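Local coordinates for protein phosphatase (PDB 1T71) that is a putative metallophosphoesterase that binds two iron ions and probably hydrolyses phosphate esters, perhaps 2',3'-cyclic nucleotides, at residues D88-L93 with G107-E112; N114-R119 with D149-I154. All blocks are in the same frame, centred on the assembly; numbering follows the deposited sequence.

Interaction 1 of 2, residues D88-L93 with G107-E112; sequences DLVRPL and GSLVFE
The two segments run obliquely, their touching parts 138° apart in direction, and the nearest pair of CA atoms is that of L93 and G107, 3.6 Å apart. The short, weakly bonded strand 89-90 is at one edge of one mixed sheet, and strand 108-112 at one edge of the other. The main backbone contact is a CA-H...O one: G107 CA lies 3.1 Å from R91 O, with 158° at the hydrogen. In R91, CG in the crowded position and a bend at chi2 (72°) bring the guanidinium round, so that G107 N lies 3.7 Å above one face, near its rim. NH1 then donates to P92 O at 3.1 Å, in the guanidinium plane, while NH2 bonds to G105 O. The side chain of P92 is about 6 Å from that of the iron ligand H158. L93 packs its CB on G107 O and its CD1 on G107 CA. Farther along, V90 and L109 cross at about a right angle. V90 CG1 presses on L109 CD2 at 3.4 Å, tighter than usual van der Waals contact. The D88 carboxylate leads away from 107-112, to a salt bridge with K60 and a hydrogen bond with Y56. The join between the two sheets of this metallophosphoesterase fold thus combines one tight apolar pair, V90 with L109, with a backbone contact at G107, where the R91 guanidinium is probably stabilised by carbonyl dipoles.

Interaction 2 of 2, residues N114-R119 with D149-I154; sequences NKAKIR and DCDLHI
K117 carries the strongest polar contacts. Its NZ forms a salt bridge with D149 OD2 at 2.6 Å, on the syn lone pair. The two side chains cross at about a right angle, and D149 is poorly ordered. On the backbone, K117 N points straight at D151 OD2 (2.8 Å, 175°), which receives it on the anti lone pair. K117 O takes two N-H groups in its carbonyl plane, from D151 N at 2.9 Å and from L152 N at 3.3 Å. Parallel pairing continues as R119 N donates to L152 O and I154 N donates to R119 O at 2.7 Å. R119 runs extended from CG to NE alongside H153, both with CG anti to N. Its CD sits over one face of the imidazole, a CH-pi contact 3.9 Å from the centroid. C150 SG touches the same CD. On the other face of the sheet, I118 CG1 meets L152 CB and I118 CG2 meets I154 CD1, next to F7 of strand 6-10. Strands 117-124 and 152-158 belong to a beta-alpha-beta unit; its helix 137-145 covers R119 and H153 through L144, while strand 108-112 flanks 117-124.

From the N terminus, interaction 1 comes first: after 88-93, a connection of 13 residues without helix or strand returns the chain as 107-112. Interaction 2 opens only after that loop has closed. It spans a longer excursion through helix 137-145, so the two are in series and neither nest nor cross. They touch through strands 108-112 and 117-124, which follow each other in the chain and pair antiparallel; F111 O to I118 N is a probable hydrogen bond. V110 and S108 pack against R119. Interaction 1 therefore joins the edges of the two sheets, and interaction 2 carries the second sheet inward to strand 152-158.

Interaction 1 of 2, residues D88-L93 with G107-E112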
loop_
_atom_site.group_PDB
_atom_site.type_symbol
_atom_site.label_atom_id
_atom_site.label_comp_id
_atom_site.label_asym_id
_atom_site.label_seq_id
_atom_site.Cartn_x
_atom_site.Cartn_y
_atom_site.Cartn_z
ATOM N N ASP A 88 0.601 12.244 -9.354
ATOM C CA ASP A 88 -0.003 11.802 -8.099
ATOM C C ASP A 88 0.385 10.371 -7.744
ATOM O O ASP A 88 -0.339 9.692 -7.016
ATOM C CB ASP A 88 -1.524 11.910 -8.190
ATOM C CG ASP A 88 -2.064 11.381 -9.504
ATOM O OD1 ASP A 88 -1.377 10.553 -10.135
ATOM O OD2 ASP A 88 -3.175 11.786 -9.907
ATOM N N LEU A 89 1.534 9.930 -8.251
ATOM C CA LEU A 89 2.026 8.574 -8.019
ATOM C C LEU A 89 3.428 8.611 -7.421
ATOM O O LEU A 89 4.326 9.251 -7.973
ATOM C CB LEU A 89 2.050 7.827 -9.359
ATOM C CG LEU A 89 2.571 6.408 -9.624
ATOM C CD1 LEU A 89 3.681 6.038 -8.660
ATOM C CD2 LEU A 89 1.419 5.421 -9.548
ATOM N N VAL A 90 3.622 7.917 -6.303
ATOM C CA VAL A 90 4.930 7.874 -5.664
ATOM C C VAL A 90 5.478 6.445 -5.629
ATOM O O VAL A 90 4.767 5.498 -5.286
ATOM C CB VAL A 90 4.874 8.425 -4.209
ATOM C CG1 VAL A 90 4.261 9.820 -4.202
ATOM C CG2 VAL A 90 4.052 7.504 -3.328
ATOM N N ARG A 91 6.746 6.297 -5.993
ATOM C CA ARG A 91 7.389 4.995 -5.987
ATOM C C ARG A 91 8.417 4.969 -4.864
ATOM O O ARG A 91 8.640 5.979 -4.199
ATOM C CB ARG A 91 8.042 4.722 -7.354
ATOM C CG ARG A 91 8.798 5.890 -7.971
ATOM C CD ARG A 91 10.108 6.187 -7.256
ATOM N NE ARG A 91 10.871 7.209 -7.968
ATOM C CZ ARG A 91 12.106 7.594 -7.649
ATOM N NH1 ARG A 91 12.739 7.044 -6.618
ATOM N NH2 ARG A 91 12.711 8.533 -8.364
ATOM N N PRO A 92 9.052 3.818 -4.624
ATOM C CA PRO A 92 10.045 3.775 -3.542
ATOM C C PRO A 92 11.198 4.781 -3.741
ATOM O O PRO A 92 11.876 4.767 -4.770
ATOM C CB PRO A 92 10.514 2.321 -3.569
ATOM C CG PRO A 92 9.284 1.582 -4.073
ATOM C CD PRO A 92 8.826 2.476 -5.193
ATOM N N LEU A 93 11.402 5.650 -2.751
ATOM C CA LEU A 93 12.450 6.680 -2.781
ATOM C C LEU A 93 13.830 6.058 -2.617
ATOM O O LEU A 93 14.826 6.521 -3.170
ATOM C CB LEU A 93 12.211 7.677 -1.636
ATOM C CG LEU A 93 13.223 8.804 -1.404
ATOM C CD1 LEU A 93 13.266 9.733 -2.614
ATOM C CD2 LEU A 93 12.815 9.590 -0.164
ATOM N N GLY A 107 9.876 9.695 -5.391
ATOM C CA GLY A 107 9.966 8.793 -4.254
ATOM C C GLY A 107 9.212 9.438 -3.091
ATOM O O GLY A 107 8.954 8.817 -2.052
ATOM N N SER A 108 8.854 10.703 -3.275
ATOM C CA SER A 108 8.116 11.465 -2.273
ATOM C C SER A 108 7.520 12.683 -2.976
ATOM O O SER A 108 8.130 13.226 -3.896
ATOM C CB SER A 108 9.056 11.921 -1.153
ATOM O OG SER A 108 8.367 12.673 -0.172
ATOM N N LEU A 109 6.328 13.101 -2.568
ATOM C CA LEU A 109 5.711 14.269 -3.188
ATOM C C LEU A 109 5.024 15.150 -2.162
ATOM O O LEU A 109 4.691 14.704 -1.064
ATOM C CB LEU A 109 4.714 13.856 -4.278
ATOM C CG LEU A 109 3.397 13.152 -3.951
ATOM C CD1 LEU A 109 2.445 14.091 -3.230
ATOM C CD2 LEU A 109 2.763 12.686 -5.250
ATOM N N VAL A 110 4.817 16.407 -2.530
ATOM C CA VAL A 110 4.174 17.361 -1.644
ATOM C C VAL A 110 3.097 18.147 -2.371
ATOM O O VAL A 110 3.274 18.581 -3.510
ATOM C CB VAL A 110 5.184 18.379 -1.081
ATOM C CG1 VAL A 110 4.506 19.276 -0.052
ATOM C CG2 VAL A 110 6.356 17.658 -0.468
ATOM N N PHE A 111 1.973 18.323 -1.699
ATOM C CA PHE A 111 0.875 19.090 -2.247
ATOM C C PHE A 111 0.224 19.754 -1.049
ATOM O O PHE A 111 0.435 19.332 0.092
ATOM C CB PHE A 111 -0.125 18.190 -2.978
ATOM C CG PHE A 111 -0.795 17.175 -2.101
ATOM C CD1 PHE A 111 -0.111 16.045 -1.669
ATOM C CD2 PHE A 111 -2.125 17.337 -1.724
ATOM C CE1 PHE A 111 -0.748 15.087 -0.878
ATOM C CE2 PHE A 111 -2.769 16.387 -0.932
ATOM C CZ PHE A 111 -2.079 15.260 -0.509
ATOM N N GLU A 112 -0.548 20.805 -1.288
ATOM C CA GLU A 112 -1.192 21.469 -0.176
ATOM C C GLU A 112 -2.681 21.235 -0.271
ATOM O O GLU A 112 -3.247 21.211 -1.363
ATOM C CB GLU A 112 -0.873 22.969 -0.169
ATOM C CG GLU A 112 -1.717 23.816 -1.107
ATOM C CD GLU A 112 -1.292 25.275 -1.099
ATOM O OE1 GLU A 112 -0.187 25.581 -1.603
ATOM O OE2 GLU A 112 -2.057 26.117 -0.576
#

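Interaction 2 of 2, residues N114-R119 with D149-I154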
loop_
_atom_site.group_PDB
_atom_site.type_symbol
_atom_site.label_atom_id
_atom_site.label_comp_id
_atom_site.label_asym_id
_atom_site.label_seq_id
_atom_site.Cartn_x
_atom_site.Cartn_y
_atom_site.Cartn_z
ATOM N N ASN A 114 -5.982 22.626 1.887
ATOM C CA ASN A 114 -6.581 23.466 2.917
ATOM C C ASN A 114 -5.663 23.861 4.070
ATOM O O ASN A 114 -5.797 23.367 5.194
ATOM C CB ASN A 114 -7.848 22.802 3.466
ATOM C CG ASN A 114 -9.089 23.189 2.678
ATOM O OD1 ASN A 114 -9.518 24.352 2.700
ATOM N ND2 ASN A 114 -9.668 22.222 1.966
ATOM N N LYS A 115 -4.729 24.758 3.775
ATOM C CA LYS A 115 -3.806 25.268 4.777
ATOM C C LYS A 115 -2.881 24.192 5.326
ATOM O O LYS A 115 -2.482 24.245 6.489
ATOM C CB LYS A 115 -4.602 25.894 5.929
ATOM C CG LYS A 115 -5.680 26.870 5.476
ATOM C CD LYS A 115 -6.580 27.285 6.634
ATOM C CE LYS A 115 -7.721 28.171 6.155
ATOM N NZ LYS A 115 -8.557 27.483 5.129
ATOM N N ALA A 116 -2.535 23.219 4.492
ATOM C CA ALA A 116 -1.656 22.152 4.938
ATOM C C ALA A 116 -0.740 21.632 3.838
ATOM O O ALA A 116 -1.196 21.266 2.757
ATOM C CB ALA A 116 -2.484 21.009 5.506
ATOM N N LYS A 117 0.557 21.609 4.127
ATOM C CA LYS A 117 1.544 21.103 3.184
ATOM C C LYS A 117 1.668 19.621 3.528
ATOM O O LYS A 117 2.202 19.259 4.583
ATOM C CB LYS A 117 2.882 21.810 3.393
ATOM C CG LYS A 117 3.718 21.963 2.137
ATOM C CD LYS A 117 5.009 22.712 2.433
ATOM C CE LYS A 117 5.720 23.128 1.146
ATOM N NZ LYS A 117 6.051 21.969 0.267
ATOM N N ILE A 118 1.162 18.767 2.645
ATOM C CA ILE A 118 1.182 17.328 2.874
ATOM C C ILE A 118 2.211 16.580 2.035
ATOM O O ILE A 118 2.321 16.789 0.826
ATOM C CB ILE A 118 -0.206 16.725 2.603
ATOM C CG1 ILE A 118 -1.256 17.461 3.445
ATOM C CG2 ILE A 118 -0.202 15.232 2.925
ATOM C CD1 ILE A 118 -2.684 17.004 3.195
ATOM N N ARG A 119 2.957 15.698 2.690
ATOM C CA ARG A 119 3.975 14.912 2.012
ATOM C C ARG A 119 3.639 13.420 2.036
ATOM O O ARG A 119 3.173 12.896 3.048
ATOM C CB ARG A 119 5.325 15.145 2.682
ATOM C CG ARG A 119 6.512 14.833 1.811
ATOM C CD ARG A 119 7.819 15.230 2.481
ATOM N NE ARG A 119 8.915 15.197 1.523
ATOM C CZ ARG A 119 9.315 16.239 0.803
ATOM N NH1 ARG A 119 8.720 17.414 0.936
ATOM N NH2 ARG A 119 10.305 16.096 -0.065
ATOM N N ASP A 149 10.166 20.171 5.485
ATOM C CA ASP A 149 9.211 20.908 4.664
ATOM C C ASP A 149 7.848 20.240 4.528
ATOM O O ASP A 149 7.512 19.710 3.461
ATOM C CB ASP A 149 9.765 21.157 3.263
ATOM C CG ASP A 149 8.822 21.987 2.412
ATOM O OD1 ASP A 149 8.602 23.171 2.755
ATOM O OD2 ASP A 149 8.290 21.454 1.412
ATOM N N CYS A 150 7.067 20.265 5.602
ATOM C CA CYS A 150 5.730 19.686 5.583
ATOM C C CYS A 150 5.091 19.654 6.961
ATOM O O CYS A 150 5.773 19.512 7.976
ATOM C CB CYS A 150 5.754 18.270 4.989
ATOM S SG CYS A 150 6.934 17.135 5.756
ATOM N N ASP A 151 3.771 19.809 6.982
ATOM C CA ASP A 151 3.006 19.787 8.217
ATOM C C ASP A 151 2.621 18.341 8.486
ATOM O O ASP A 151 2.694 17.863 9.619
ATOM C CB ASP A 151 1.749 20.645 8.071
ATOM C CG ASP A 151 2.064 22.072 7.667
ATOM O OD1 ASP A 151 2.805 22.751 8.412
ATOM O OD2 ASP A 151 1.571 22.515 6.607
ATOM N N LEU A 152 2.205 17.653 7.426
ATOM C CA LEU A 152 1.823 16.252 7.523
ATOM C C LEU A 152 2.749 15.422 6.638
ATOM O O LEU A 152 3.128 15.843 5.543
ATOM C CB LEU A 152 0.368 16.058 7.092
ATOM C CG LEU A 152 -0.674 16.943 7.780
ATOM C CD1 LEU A 152 -2.066 16.401 7.487
ATOM C CD2 LEU A 152 -0.425 16.970 9.279
ATOM N N HIS A 153 3.120 14.245 7.123
ATOM C CA HIS A 153 4.007 13.365 6.377
ATOM C C HIS A 153 3.446 11.956 6.485
ATOM O O HIS A 153 3.440 11.371 7.568
ATOM C CB HIS A 153 5.415 13.416 6.975
ATOM C CG HIS A 153 6.490 12.966 6.038
ATOM N ND1 HIS A 153 6.239 12.179 4.932
ATOM C CD2 HIS A 153 7.829 13.166 6.058
ATOM C CE1 HIS A 153 7.376 11.918 4.313
ATOM N NE2 HIS A 153 8.356 12.505 4.975
ATOM N N ILE A 154 2.959 11.433 5.362
ATOM C CA ILE A 154 2.377 10.095 5.298
ATOM C C ILE A 154 3.385 9.128 4.686
ATOM O O ILE A 154 3.859 9.340 3.570
ATOM C CB ILE A 154 1.081 10.113 4.449
ATOM C CG1 ILE A 154 0.027 10.982 5.148
ATOM C CG2 ILE A 154 0.557 8.699 4.237
ATOM C CD1 ILE A 154 -1.234 11.211 4.329
#